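Local coordinates for halotolerant alpha-type carbonic anhydrase (dCA II) (Dunaliella salina, PDB 1Y7W), which catalyses the reversible hydration of carbon dioxide to bicarbonate as a zinc-dependent, salt-tolerant carbonic anhydrase, at residues 105-110 with 125-130; 91-96 with 209-214; 152-157 with 164-169; 76-81 with 111-116; 226-231 with 239-244. One frame throughout, in Å; residues are numbered along the deposited sequence. Where two conformers were deposited one is given.

Interaction 1 of 5, residues 105-110 with 125-130; sequences FDQPAA and VPIQFH. With ZN (zinc ion), chain D.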
# COMPACT_ATOMS: atom_id res chain seq x y z
N PHE A 105 2.16 7.75 -11.49
CA PHE A 105 3.11 8.82 -11.76
C PHE A 105 4.13 8.28 -12.77
O PHE A 105 4.09 7.12 -13.14
CB PHE A 105 3.80 9.21 -10.42
CG PHE A 105 4.08 8.01 -9.50
CD1 PHE A 105 5.05 7.08 -9.80
CD2 PHE A 105 3.22 7.76 -8.39
CE1 PHE A 105 5.18 5.86 -9.01
CE2 PHE A 105 3.33 6.60 -7.62
CZ PHE A 105 4.31 5.64 -7.93
N ASP A 106 5.02 9.15 -13.24
CA ASP A 106 6.04 8.68 -14.15
C ASP A 106 6.92 7.67 -13.40
O ASP A 106 7.23 7.88 -12.22
CB ASP A 106 6.87 9.87 -14.60
CG ASP A 106 6.13 10.77 -15.55
OD1 ASP A 106 6.53 11.95 -15.63
OD2 ASP A 106 5.17 10.31 -16.18
N GLN A 107 7.31 6.58 -14.04
CA GLN A 107 8.16 5.61 -13.33
C GLN A 107 9.53 6.15 -12.96
O GLN A 107 10.26 6.65 -13.84
CB GLN A 107 8.38 4.37 -14.17
CG GLN A 107 7.50 3.21 -13.75
CD GLN A 107 7.64 2.01 -14.71
OE1 GLN A 107 6.65 1.30 -14.98
NE2 GLN A 107 8.88 1.79 -15.23
N PRO A 108 9.88 6.10 -11.67
CA PRO A 108 11.20 6.59 -11.27
C PRO A 108 12.27 5.71 -11.96
O PRO A 108 12.07 4.52 -12.18
CB PRO A 108 11.21 6.40 -9.74
CG PRO A 108 9.80 6.49 -9.36
CD PRO A 108 9.05 5.78 -10.50
N ALA A 109 13.43 6.28 -12.27
CA ALA A 109 14.45 5.48 -12.95
C ALA A 109 15.84 5.65 -12.35
O ALA A 109 16.82 5.07 -12.87
CB ALA A 109 14.48 5.82 -14.50
N ALA A 110 15.96 6.43 -11.28
CA ALA A 110 17.26 6.63 -10.65
C ALA A 110 17.16 6.46 -9.14
O ALA A 110 16.10 6.66 -8.58
CB ALA A 110 17.79 8.04 -10.95
N VAL A 125 11.10 -0.65 -8.76
CA VAL A 125 10.52 0.56 -9.33
C VAL A 125 9.11 0.84 -8.76
O VAL A 125 8.25 0.03 -8.91
CB VAL A 125 10.37 0.39 -10.87
CG1 VAL A 125 9.82 1.66 -11.49
CG2 VAL A 125 11.81 -0.01 -11.48
N PRO A 126 8.91 1.96 -8.07
CA PRO A 126 7.57 2.30 -7.53
C PRO A 126 6.64 2.44 -8.74
O PRO A 126 6.98 3.15 -9.72
CB PRO A 126 7.79 3.66 -6.86
CG PRO A 126 9.25 3.60 -6.44
CD PRO A 126 9.93 2.93 -7.65
N ILE A 127 5.48 1.76 -8.71
CA ILE A 127 4.57 1.85 -9.85
C ILE A 127 3.23 2.54 -9.51
O ILE A 127 2.51 2.99 -10.40
CB ILE A 127 4.33 0.46 -10.52
CG1 ILE A 127 3.95 -0.58 -9.46
CG2 ILE A 127 5.65 -0.01 -11.30
CD1 ILE A 127 3.32 -1.86 -10.05
N GLN A 128 2.87 2.60 -8.24
CA GLN A 128 1.64 3.33 -7.83
C GLN A 128 1.58 3.28 -6.31
O GLN A 128 2.36 2.56 -5.68
CB GLN A 128 0.40 2.62 -8.37
CG GLN A 128 0.36 1.10 -8.07
CD GLN A 128 -0.75 0.72 -7.12
OE1 GLN A 128 -0.90 1.30 -6.05
NE2 GLN A 128 -1.52 -0.27 -7.50
N PHE A 129 0.70 4.09 -5.71
CA PHE A 129 0.47 3.88 -4.28
C PHE A 129 -1.04 4.00 -4.10
O PHE A 129 -1.74 4.59 -4.95
CB PHE A 129 1.29 4.79 -3.34
CG PHE A 129 0.98 6.27 -3.40
CD1 PHE A 129 -0.15 6.79 -2.79
CD2 PHE A 129 1.91 7.16 -3.94
CE1 PHE A 129 -0.35 8.19 -2.68
CE2 PHE A 129 1.72 8.54 -3.84
CZ PHE A 129 0.59 9.05 -3.21
N HIS A 130 -1.59 3.39 -3.05
CA HIS A 130 -3.06 3.47 -2.89
C HIS A 130 -3.38 3.36 -1.40
O HIS A 130 -2.47 3.15 -0.58
CB HIS A 130 -3.80 2.37 -3.70
CG HIS A 130 -3.40 0.98 -3.31
ND1 HIS A 130 -2.39 0.28 -3.95
CD2 HIS A 130 -3.81 0.19 -2.31
CE1 HIS A 130 -2.19 -0.89 -3.33
NE2 HIS A 130 -3.05 -0.96 -2.33
ZN ZN D . -3.14 -2.31 -0.86
O HOH W 1 2.67 4.96 -11.79
O HOH W 2 -3.84 -3.86 -1.73
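Phe105 and Pro108 lay a loop against residues 125-130, part of strand 120-133 of the central sheet of the alpha-carbonic anhydrase fold, which carries zinc ligand His130. Most of the contact is van der Waals packing of side chains on the strand. The Phe105 ring meets the strand with its far rim: CE1 lies 3.3 Å from Pro126 O, at the ring edge, while CZ approaches Gln128 N obliquely at 3.4 Å. On the next rim position, CE2 touches Phe129 CD2 at 4.0 Å. Proline packs on proline beside it, Pro108 CG lying 4.0 Å from Pro126 CD, and Pro108 CD also touches Pro126 O, the oxygen met by Phe105 CE1. Gln107 crosses Val125 at about a right angle, its CG 3.6 Å from Val125 CG1.

Polar contact between the loop and the strand passes through water: Phe105 N donates to a water at 2.9 Å, and that water also lies close to Ile127 O at a separation too short to be reliable. Backbone groups of Val125 and Ile127 pair instead with strand 147-155.

Of the two segments, only 125-130 reaches the metal. His130 NE2 binds the zinc ion at 2.0 Å, alongside His132, His150 and a water. Gln128 is a second-shell partner that fixes the rotation of this imidazole: His130 ND1 donates in its ring plane to Gln128 OE1 at 2.8 Å, almost straight at 174°, meeting a lone pair in the amide plane.

Interaction 2 of 5, residues 91-96 with 209-214; sequences TNAKVD and DNINVK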
# COMPACT_ATOMS: atom_id res chain seq x y z
N THR A 91 6.71 12.29 -10.14
CA THR A 91 6.32 13.35 -11.06
C THR A 91 5.17 13.00 -12.00
O THR A 91 4.93 11.82 -12.28
CB THR A 91 7.57 13.79 -11.88
OG1 THR A 91 7.83 12.81 -12.88
CG2 THR A 91 8.78 13.94 -10.99
N ASN A 92 4.46 14.03 -12.49
CA ASN A 92 3.31 13.81 -13.39
C ASN A 92 2.34 12.87 -12.61
O ASN A 92 1.80 11.90 -13.14
CB ASN A 92 3.76 13.17 -14.72
CG ASN A 92 2.60 12.97 -15.71
OD1 ASN A 92 1.55 13.62 -15.61
ND2 ASN A 92 2.80 12.07 -16.70
N ALA A 93 2.19 13.16 -11.32
CA ALA A 93 1.32 12.37 -10.46
C ALA A 93 -0.17 12.57 -10.84
O ALA A 93 -0.58 13.64 -11.31
CB ALA A 93 1.57 12.78 -9.00
N LYS A 94 -0.96 11.51 -10.67
CA LYS A 94 -2.40 11.51 -10.99
C LYS A 94 -3.13 10.63 -9.92
O LYS A 94 -2.55 9.69 -9.36
CB LYS A 94 -2.60 10.91 -12.36
CG LYS A 94 -1.86 11.72 -13.44
CD LYS A 94 -1.99 11.11 -14.81
CE LYS A 94 -1.38 12.13 -15.80
NZ LYS A 94 -1.45 11.71 -17.26
N VAL A 95 -4.37 10.97 -9.61
CA VAL A 95 -5.08 10.18 -8.60
C VAL A 95 -6.40 9.69 -9.22
O VAL A 95 -6.96 10.35 -10.11
CB VAL A 95 -5.31 11.02 -7.34
CG1 VAL A 95 -6.14 12.26 -7.67
CG2 VAL A 95 -6.01 10.19 -6.26
N ASP A 96 -6.85 8.51 -8.81
CA ASP A 96 -8.12 8.00 -9.32
C ASP A 96 -9.16 8.41 -8.25
O ASP A 96 -8.98 8.15 -7.03
CB ASP A 96 -8.08 6.46 -9.47
CG ASP A 96 -7.25 5.98 -10.70
OD1 ASP A 96 -6.76 6.84 -11.49
OD2 ASP A 96 -7.09 4.73 -10.85
N ASP A 209 -0.28 17.57 -7.75
CA ASP A 209 1.08 18.08 -7.63
C ASP A 209 2.09 16.96 -7.44
O ASP A 209 1.74 15.87 -6.96
CB ASP A 209 1.25 19.01 -6.43
CG ASP A 209 0.48 20.31 -6.55
OD1 ASP A 209 0.11 20.71 -7.65
OD2 ASP A 209 0.27 20.94 -5.49
N ASN A 210 3.35 17.27 -7.75
CA ASN A 210 4.42 16.30 -7.59
C ASN A 210 4.55 15.96 -6.13
O ASN A 210 4.19 16.75 -5.26
CB ASN A 210 5.71 16.88 -8.07
CG ASN A 210 5.74 17.03 -9.56
OD1 ASN A 210 5.05 16.30 -10.31
ND2 ASN A 210 6.58 17.96 -10.02
N ILE A 211 5.13 14.79 -5.86
CA ILE A 211 5.22 14.33 -4.47
C ILE A 211 6.65 13.96 -4.05
O ILE A 211 7.31 13.16 -4.73
CB ILE A 211 4.34 13.05 -4.34
CG1 ILE A 211 2.88 13.42 -4.71
CG2 ILE A 211 4.49 12.43 -2.94
CD1 ILE A 211 1.94 12.17 -4.73
N ASN A 212 7.07 14.48 -2.91
CA ASN A 212 8.39 14.27 -2.33
C ASN A 212 8.22 13.01 -1.43
O ASN A 212 7.65 13.07 -0.34
CB ASN A 212 8.74 15.53 -1.51
CG ASN A 212 10.20 15.55 -0.99
OD1 ASN A 212 10.84 16.65 -0.90
ND2 ASN A 212 10.72 14.39 -0.61
N VAL A 213 8.72 11.88 -1.92
CA VAL A 213 8.52 10.63 -1.18
C VAL A 213 8.97 10.69 0.25
O VAL A 213 8.20 10.36 1.19
CB VAL A 213 9.19 9.44 -1.90
CG1 VAL A 213 8.94 8.12 -1.09
CG2 VAL A 213 8.56 9.25 -3.25
N LYS A 214 10.20 11.13 0.44
CA LYS A 214 10.76 11.17 1.77
C LYS A 214 10.05 12.12 2.73
O LYS A 214 9.79 11.78 3.91
CB LYS A 214 12.25 11.52 1.67
CG LYS A 214 12.92 11.97 2.97
CD LYS A 214 13.05 10.82 3.93
CE LYS A 214 14.26 11.01 4.86
NZ LYS A 214 13.94 12.11 5.82
O HOH W 3 2.44 16.07 -10.87
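Asn210 reaches across to the turn at Thr91 and Asn92 with its amide oxygen, while Ala93 packs its methyl on the backbone beneath. The packed half is small. Ala93 CB rests 3.7 Å from Asp209 O, and its touch on Ile211 CD1, at 4.3 Å, joins two buried side chains.

The outer half is polar and open to solvent. Asn210 OD1 accepts from Asn92 N at 3.2 Å, a bent bond of 140° whose donor is tilted 21° from the amide carbonyl plane, and the same oxygen lies 3.3 Å from Thr91 CA. A first torsion of -70° sets Asn210 CG beside the backbone N, and OD1 at the end of the side chain meets the turn. A water accepts from Ala93 N at 3.0 Å and probably donates to Asn210 OD1 at 2.7 Å, so the oxygen links two successive amides of the turn, one directly and one through water. Asn92 turns its own ND2 away, to Asp106.

In the surrounding fold, strand 94-95 runs between 103-104 and 206-207, and strand 211-212 pairs with 89-90. Ile211 packs on Leu90, Val103 and Leu217, and Asn212 holds the N-cap position of helix 213-217.

Interaction 3 of 5, residues 152-157 with 164-169; sequences VMQEQD and AQLAVI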
# COMPACT_ATOMS: atom_id res chain seq x y z
N VAL A 152 3.46 0.48 -3.91
CA VAL A 152 3.70 -0.78 -4.61
C VAL A 152 4.89 -0.66 -5.55
O VAL A 152 4.90 0.27 -6.35
CB VAL A 152 2.50 -1.14 -5.44
CG1 VAL A 152 2.76 -2.48 -6.21
CG2 VAL A 152 1.23 -1.28 -4.51
N MET A 153 5.89 -1.53 -5.42
CA MET A 153 7.07 -1.47 -6.30
C MET A 153 7.23 -2.80 -7.02
O MET A 153 6.92 -3.86 -6.47
CB MET A 153 8.32 -1.14 -5.47
CG MET A 153 8.11 0.09 -4.60
SD MET A 153 9.53 0.64 -3.70
CE MET A 153 9.92 -0.70 -2.72
N GLN A 154 7.77 -2.77 -8.26
CA GLN A 154 7.94 -3.98 -9.06
C GLN A 154 9.46 -4.11 -9.37
O GLN A 154 10.13 -3.11 -9.63
CB GLN A 154 7.16 -3.80 -10.39
CG GLN A 154 7.23 -4.94 -11.40
CD GLN A 154 6.31 -4.64 -12.55
OE1 GLN A 154 5.11 -4.87 -12.44
NE2 GLN A 154 6.83 -3.99 -13.59
N GLU A 155 9.98 -5.32 -9.33
CA GLU A 155 11.41 -5.49 -9.63
C GLU A 155 11.67 -4.92 -11.06
O GLU A 155 10.81 -5.02 -11.96
CB GLU A 155 11.77 -6.97 -9.55
CG GLU A 155 11.07 -7.81 -10.55
CD GLU A 155 11.68 -9.23 -10.62
OE1 GLU A 155 12.93 -9.36 -10.74
OE2 GLU A 155 10.90 -10.20 -10.56
N GLN A 156 12.84 -4.34 -11.26
CA GLN A 156 13.17 -3.75 -12.56
C GLN A 156 13.33 -4.82 -13.66
O GLN A 156 13.85 -5.89 -13.43
CB GLN A 156 14.43 -2.93 -12.39
CG GLN A 156 14.86 -2.16 -13.61
CD GLN A 156 15.86 -1.08 -13.24
OE1 GLN A 156 16.85 -1.33 -12.55
NE2 GLN A 156 15.59 0.12 -13.69
N ASP A 157 12.89 -4.56 -14.87
CA ASP A 157 13.07 -5.64 -15.88
C ASP A 157 12.79 -7.11 -15.41
O ASP A 157 13.71 -7.95 -15.37
CB ASP A 157 14.50 -5.66 -16.45
CG ASP A 157 15.03 -4.26 -16.77
OD1 ASP A 157 14.29 -3.44 -17.36
OD2 ASP A 157 16.22 -4.01 -16.43
N ALA A 164 6.02 -10.97 -11.80
CA ALA A 164 7.14 -10.22 -11.23
C ALA A 164 7.21 -10.15 -9.71
O ALA A 164 6.16 -10.14 -9.03
CB ALA A 164 7.10 -8.77 -11.80
N GLN A 165 8.43 -10.17 -9.19
CA GLN A 165 8.60 -10.02 -7.73
C GLN A 165 8.15 -8.58 -7.40
O GLN A 165 8.54 -7.61 -8.12
CB GLN A 165 10.07 -10.18 -7.35
CG GLN A 165 10.30 -9.84 -5.91
CD GLN A 165 9.75 -10.94 -5.01
OE1 GLN A 165 10.25 -12.05 -5.06
NE2 GLN A 165 8.74 -10.62 -4.15
N LEU A 166 7.30 -8.42 -6.37
CA LEU A 166 6.89 -7.10 -5.93
C LEU A 166 7.44 -6.77 -4.53
O LEU A 166 7.79 -7.68 -3.77
CB LEU A 166 5.34 -6.97 -5.87
CG LEU A 166 4.58 -7.29 -7.17
CD1 LEU A 166 3.07 -7.07 -6.96
CD2 LEU A 166 5.13 -6.31 -8.27
N ALA A 167 7.54 -5.48 -4.20
CA ALA A 167 7.94 -5.08 -2.84
C ALA A 167 6.93 -4.01 -2.47
O ALA A 167 6.73 -3.07 -3.26
CB ALA A 167 9.34 -4.48 -2.83
N VAL A 168 6.27 -4.14 -1.31
CA VAL A 168 5.30 -3.12 -0.96
C VAL A 168 5.65 -2.51 0.41
O VAL A 168 6.06 -3.24 1.35
CB VAL A 168 3.84 -3.69 -0.97
CG1 VAL A 168 2.81 -2.58 -0.45
CG2 VAL A 168 3.49 -4.17 -2.41
N ILE A 169 5.49 -1.20 0.49
CA ILE A 169 5.77 -0.48 1.70
C ILE A 169 4.43 -0.11 2.29
O ILE A 169 3.58 0.43 1.59
CB ILE A 169 6.60 0.77 1.40
CG1 ILE A 169 8.04 0.29 1.10
CG2 ILE A 169 6.59 1.73 2.56
CD1 ILE A 169 9.00 1.35 0.51
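Met153 and Ala167 face each other in an antiparallel hairpin, and the bend at chi3 (-60°) turns the methionine CE into the shallow place left by the small alanine. There the methyl lies 3.8 Å from Ala167 CB and is walled by Ile169 CD1 at 3.9 Å. On the reverse face, Leu166 is the bump: its CD2 presses over the backbone of the partner strand, 3.7 Å from Gln154 CA, and touches Gln154 CB as the two side chains cross. The CG of the extended Gln154 lies between Ala164 CB, at 3.9 Å, and Leu166 CD2, at 4.0 Å. Val168 CG2 sits over Val152 CA further along.

Met153 and Ala167 form the hydrogen-bonded pair, N to O in both directions, and Glu155 N donates to Gln165 O. The ladder then changes character: Gln165 N gives its hydrogen to the carboxylate, Glu155 OE2, at 2.8 Å, reached on the anti side and 24° out of the carboxylate plane.

A side-chain oxygen thus takes the place of a backbone acceptor where the strands part. With Lys122 bridged to OE1, the buried Glu155 has both oxygens satisfied, which is consistent with an ionised carboxylate held in place by one amide and one cation.

Interaction 4 of 5, residues 76-81 with 111-116; sequences NGLNVD and NLPTIE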
# COMPACT_ATOMS: atom_id res chain seq x y z
N ASN A 76 17.29 3.86 -0.47
CA ASN A 76 17.92 4.74 -1.44
C ASN A 76 17.13 6.04 -1.67
O ASN A 76 16.84 6.73 -0.67
CB ASN A 76 18.17 3.92 -2.69
CG ASN A 76 19.27 2.88 -2.46
OD1 ASN A 76 20.10 3.07 -1.58
ND2 ASN A 76 19.28 1.82 -3.23
N GLY A 77 16.74 6.31 -2.92
CA GLY A 77 16.03 7.54 -3.26
C GLY A 77 14.73 7.77 -2.52
O GLY A 77 14.32 8.92 -2.42
N LEU A 78 14.05 6.71 -2.04
CA LEU A 78 12.81 6.93 -1.28
C LEU A 78 13.08 7.65 0.03
O LEU A 78 12.23 8.37 0.52
CB LEU A 78 12.12 5.59 -0.94
CG LEU A 78 11.76 4.77 -2.16
CD1 LEU A 78 11.21 3.39 -1.69
CD2 LEU A 78 10.79 5.48 -3.04
N ASN A 79 14.27 7.46 0.61
CA ASN A 79 14.58 8.10 1.89
C ASN A 79 15.55 9.27 1.84
O ASN A 79 16.26 9.55 2.81
CB ASN A 79 15.09 7.03 2.88
CG ASN A 79 15.03 7.49 4.32
OD1 ASN A 79 14.10 8.15 4.73
ND2 ASN A 79 16.04 7.13 5.10
N VAL A 80 15.60 9.93 0.69
CA VAL A 80 16.42 11.12 0.49
C VAL A 80 15.45 12.19 -0.01
O VAL A 80 14.68 11.94 -0.97
CB VAL A 80 17.59 10.88 -0.56
CG1 VAL A 80 18.39 12.20 -0.81
CG2 VAL A 80 18.53 9.82 -0.04
N ASP A 81 15.45 13.34 0.68
CA ASP A 81 14.61 14.51 0.34
C ASP A 81 14.56 14.60 -1.18
O ASP A 81 15.61 14.66 -1.85
CB ASP A 81 15.27 15.77 0.89
CG ASP A 81 14.42 17.04 0.70
OD1 ASP A 81 13.59 17.15 -0.19
OD2 ASP A 81 14.65 17.97 1.47
N ASN A 111 18.28 6.12 -8.50
CA ASN A 111 18.30 6.00 -7.04
C ASN A 111 17.25 5.05 -6.53
O ASN A 111 16.70 5.24 -5.46
CB ASN A 111 18.11 7.38 -6.43
CG ASN A 111 19.16 8.36 -6.90
OD1 ASN A 111 20.34 8.14 -6.64
ND2 ASN A 111 18.75 9.43 -7.61
N LEU A 112 17.00 4.00 -7.30
CA LEU A 112 15.97 3.03 -6.95
C LEU A 112 16.32 2.22 -5.69
O LEU A 112 17.50 1.95 -5.41
CB LEU A 112 15.77 2.09 -8.09
CG LEU A 112 15.22 2.75 -9.39
CD1 LEU A 112 15.05 1.66 -10.44
CD2 LEU A 112 13.86 3.42 -9.13
N PRO A 113 15.30 1.85 -4.91
CA PRO A 113 15.60 1.06 -3.71
C PRO A 113 15.99 -0.34 -4.18
O PRO A 113 15.63 -0.74 -5.28
CB PRO A 113 14.23 1.05 -2.96
CG PRO A 113 13.21 1.24 -4.07
CD PRO A 113 13.89 2.28 -4.96
N THR A 114 16.75 -1.07 -3.36
CA THR A 114 17.11 -2.43 -3.74
C THR A 114 16.83 -3.43 -2.62
O THR A 114 16.81 -3.09 -1.44
CB THR A 114 18.64 -2.58 -4.08
OG1 THR A 114 19.42 -2.30 -2.91
CG2 THR A 114 19.06 -1.58 -5.17
N ILE A 115 16.67 -4.68 -3.01
CA ILE A 115 16.51 -5.76 -2.02
C ILE A 115 17.25 -6.95 -2.59
O ILE A 115 17.16 -7.23 -3.82
CB ILE A 115 15.03 -6.18 -1.82
CG1 ILE A 115 14.19 -4.93 -1.45
CG2 ILE A 115 14.96 -7.29 -0.66
CD1 ILE A 115 12.64 -5.27 -1.35
N GLU A 116 17.99 -7.66 -1.74
CA GLU A 116 18.69 -8.83 -2.20
C GLU A 116 17.74 -9.98 -1.99
O GLU A 116 17.31 -10.26 -0.86
CB GLU A 116 19.98 -9.09 -1.42
CG GLU A 116 20.72 -10.28 -2.01
CD GLU A 116 21.84 -10.79 -1.12
OE1 GLU A 116 21.54 -11.27 -0.05
OE2 GLU A 116 23.02 -10.73 -1.50
O HOH W 4 21.24 -0.25 -3.02
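Asn76 ND2 is held by two acceptors: Leu112 O at 2.8 Å, nearly straight at 163° and close to the amide plane of the asparagine, and a water at 2.9 Å. That water also lies in hydrogen-bonding distance of Thr114 OG1, 2.7 Å away, and so ties the amide to the start of strand 114-117. Nearer the backbone, Asn76 CB passes 3.4 Å from Asn111 O.

The next residue adds a second bond. Gly77 N donates to Asn111 O at 2.8 Å, in the carbonyl plane though bent at 145°. Having no side chain, Gly77 lets this carbonyl come close, and Asn111 CB rests 3.8 Å from Gly77 CA. Two successive backbone carbonyls, Asn111 and Leu112, are thus taken up by two successive residues. On the inner side, Leu78 crosses Pro113 at about a right angle, CD1 to CG 3.8 Å, and packs further on Ile169.

Gly77 and Leu78 form a short 3-10 turn, closed by Asn79 N to Asn76 O. It docks on the entry to an outermost strand of the central sheet of the alpha-carbonic anhydrase fold, next to the sodium site formed by Gly82, Gln84 and Gly87.

Interaction 5 of 5, residues 226-231 with 239-244; sequences GYDGSL and RVKWHV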
# COMPACT_ATOMS: atom_id res chain seq x y z
N GLY A 226 9.28 -6.71 8.28
CA GLY A 226 9.27 -7.26 6.95
C GLY A 226 8.92 -8.75 6.95
O GLY A 226 9.31 -9.48 7.86
N TYR A 227 8.22 -9.23 5.93
CA TYR A 227 7.90 -10.65 5.89
C TYR A 227 7.50 -10.98 4.46
O TYR A 227 7.31 -10.05 3.61
CB TYR A 227 6.73 -10.98 6.86
CG TYR A 227 5.37 -10.46 6.43
CD1 TYR A 227 4.97 -9.13 6.65
CD2 TYR A 227 4.47 -11.32 5.77
CE1 TYR A 227 3.71 -8.66 6.25
CE2 TYR A 227 3.20 -10.86 5.35
CZ TYR A 227 2.83 -9.53 5.60
OH TYR A 227 1.59 -9.11 5.18
N ASP A 228 7.39 -12.29 4.16
CA ASP A 228 7.01 -12.74 2.82
C ASP A 228 5.48 -12.87 2.70
O ASP A 228 4.85 -13.63 3.46
CB ASP A 228 7.65 -14.09 2.51
CG ASP A 228 9.19 -14.02 2.35
OD1 ASP A 228 9.83 -15.05 2.66
OD2 ASP A 228 9.75 -12.98 1.93
N GLY A 229 4.86 -12.15 1.76
CA GLY A 229 3.42 -12.22 1.72
C GLY A 229 2.82 -12.20 0.34
O GLY A 229 3.44 -12.60 -0.62
N SER A 230 1.63 -11.61 0.25
CA SER A 230 0.86 -11.62 -0.97
C SER A 230 0.17 -10.32 -1.30
O SER A 230 0.19 -9.39 -0.50
CB SER A 230 -0.24 -12.68 -0.80
OG SER A 230 -1.36 -12.18 -0.05
N LEU A 231 -0.43 -10.25 -2.49
CA LEU A 231 -1.29 -9.10 -2.82
C LEU A 231 -2.46 -9.26 -1.81
O LEU A 231 -2.84 -10.40 -1.45
CB LEU A 231 -1.92 -9.22 -4.23
CG LEU A 231 -0.85 -9.20 -5.33
CD1 LEU A 231 -1.46 -9.45 -6.70
CD2 LEU A 231 -0.21 -7.85 -5.28
N ARG A 239 3.68 -13.02 -4.18
CA ARG A 239 4.90 -12.47 -4.79
C ARG A 239 5.24 -11.11 -4.23
O ARG A 239 5.79 -10.24 -4.92
CB ARG A 239 4.73 -12.47 -6.34
CG ARG A 239 3.65 -11.56 -6.90
CD ARG A 239 3.29 -11.98 -8.38
NE ARG A 239 2.20 -11.17 -8.93
CZ ARG A 239 2.33 -10.02 -9.58
NH1 ARG A 239 1.25 -9.46 -10.04
NH2 ARG A 239 3.52 -9.41 -9.76
N VAL A 240 4.95 -10.93 -2.94
CA VAL A 240 5.24 -9.64 -2.31
C VAL A 240 6.16 -9.64 -1.12
O VAL A 240 5.91 -10.36 -0.15
CB VAL A 240 3.94 -8.94 -1.80
CG1 VAL A 240 4.31 -7.60 -1.09
CG2 VAL A 240 3.01 -8.66 -2.95
N LYS A 241 7.23 -8.84 -1.16
CA LYS A 241 8.08 -8.69 0.02
C LYS A 241 7.44 -7.47 0.73
O LYS A 241 7.41 -6.35 0.19
CB LYS A 241 9.52 -8.35 -0.37
CG LYS A 241 10.19 -9.44 -1.16
CD LYS A 241 10.06 -10.82 -0.52
CE LYS A 241 10.95 -11.80 -1.24
NZ LYS A 241 10.77 -13.16 -0.59
N TRP A 242 6.91 -7.69 1.94
CA TRP A 242 6.23 -6.63 2.66
C TRP A 242 7.17 -5.88 3.60
O TRP A 242 8.09 -6.47 4.20
CB TRP A 242 5.03 -7.22 3.49
CG TRP A 242 3.78 -7.37 2.65
CD1 TRP A 242 3.32 -8.50 1.99
CD2 TRP A 242 2.88 -6.33 2.34
NE1 TRP A 242 2.17 -8.22 1.30
CE2 TRP A 242 1.88 -6.88 1.50
CE3 TRP A 242 2.82 -4.98 2.69
CZ2 TRP A 242 0.81 -6.12 1.01
CZ3 TRP A 242 1.76 -4.22 2.22
CH2 TRP A 242 0.76 -4.80 1.38
N HIS A 243 6.95 -4.57 3.71
CA HIS A 243 7.74 -3.72 4.62
C HIS A 243 6.68 -2.84 5.31
O HIS A 243 6.25 -1.83 4.76
CB HIS A 243 8.74 -2.85 3.84
CG HIS A 243 9.58 -3.60 2.85
ND1 HIS A 243 9.07 -4.14 1.69
CD2 HIS A 243 10.90 -3.93 2.87
CE1 HIS A 243 10.03 -4.80 1.05
NE2 HIS A 243 11.14 -4.69 1.75
N VAL A 244 6.25 -3.22 6.50
CA VAL A 244 5.24 -2.45 7.22
C VAL A 244 5.89 -1.57 8.30
O VAL A 244 6.38 -2.09 9.29
CB VAL A 244 4.21 -3.41 7.84
CG1 VAL A 244 3.12 -2.63 8.52
CG2 VAL A 244 3.63 -4.29 6.75
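Tyr227 and Trp242 lie side by side on one face of an antiparallel hairpin, rings nearly parallel (10°) but slid apart, with centroids 5.0 Å from each other. Their first torsions differ, Tyr227 CG standing between its backbone N and carbonyl carbon (chi1 71°) and Trp242 CG anti to the carbonyl carbon, yet the two side chains point the same way. The tyrosine face covers Trp242 CB, 3.4 Å from Tyr227 CE1, and the hydroxyl oxygen comes over the rim of the indole; Val240 CG1 lies over the opposite indole face. Tyr227 OH is itself bonded to His138 and Ser52.

In its own ring plane, Trp242 NE1 donates to Ser230 O at 2.9 Å, and the side-chain-free Gly229 lets its CA meet the indole edge at Trp242 CD1, 3.7 Å away. On the other face of the sheet, Lys241 is bent at chi2 (-49°) and runs beside Asp228, NZ reaching OD2 at 2.7 Å from above the carboxylate plane. Arg67 also bridges to that oxygen. Leu231 CD2 crosses onto Val240 CG2.

Trp242 meets His150 edge-to-face, about 5 Å from the zinc ion. The hairpin thus probably forms part of the active-site wall; in alpha-carbonic anhydrases such a tryptophan and leucine line the hydrophobic side of the zinc pocket.

In the fold
Interactions 3 and 5 are the buried pair, both antiparallel hairpins of the central sheet; strands 166-175 and 240-251 lie next to each other and join them, with Leu166 N bonding Arg239 O and Val168 packing on Trp242. Interaction 1 meets the same sheet from its other flank, through strand 120-133 beside 147-155, and contributes a zinc ligand. Interactions 1, 2 and 4 are partly buried; 2 and 4 lie nearer the sodium ion and are built on asparagine amides and water instead of strand ladders. Phe129 of interaction 1 packs on Ile211 of interaction 2. Pro113 and Ile115 of interaction 4 touch Met153 and Ala167 of interaction 3, linking loop to core.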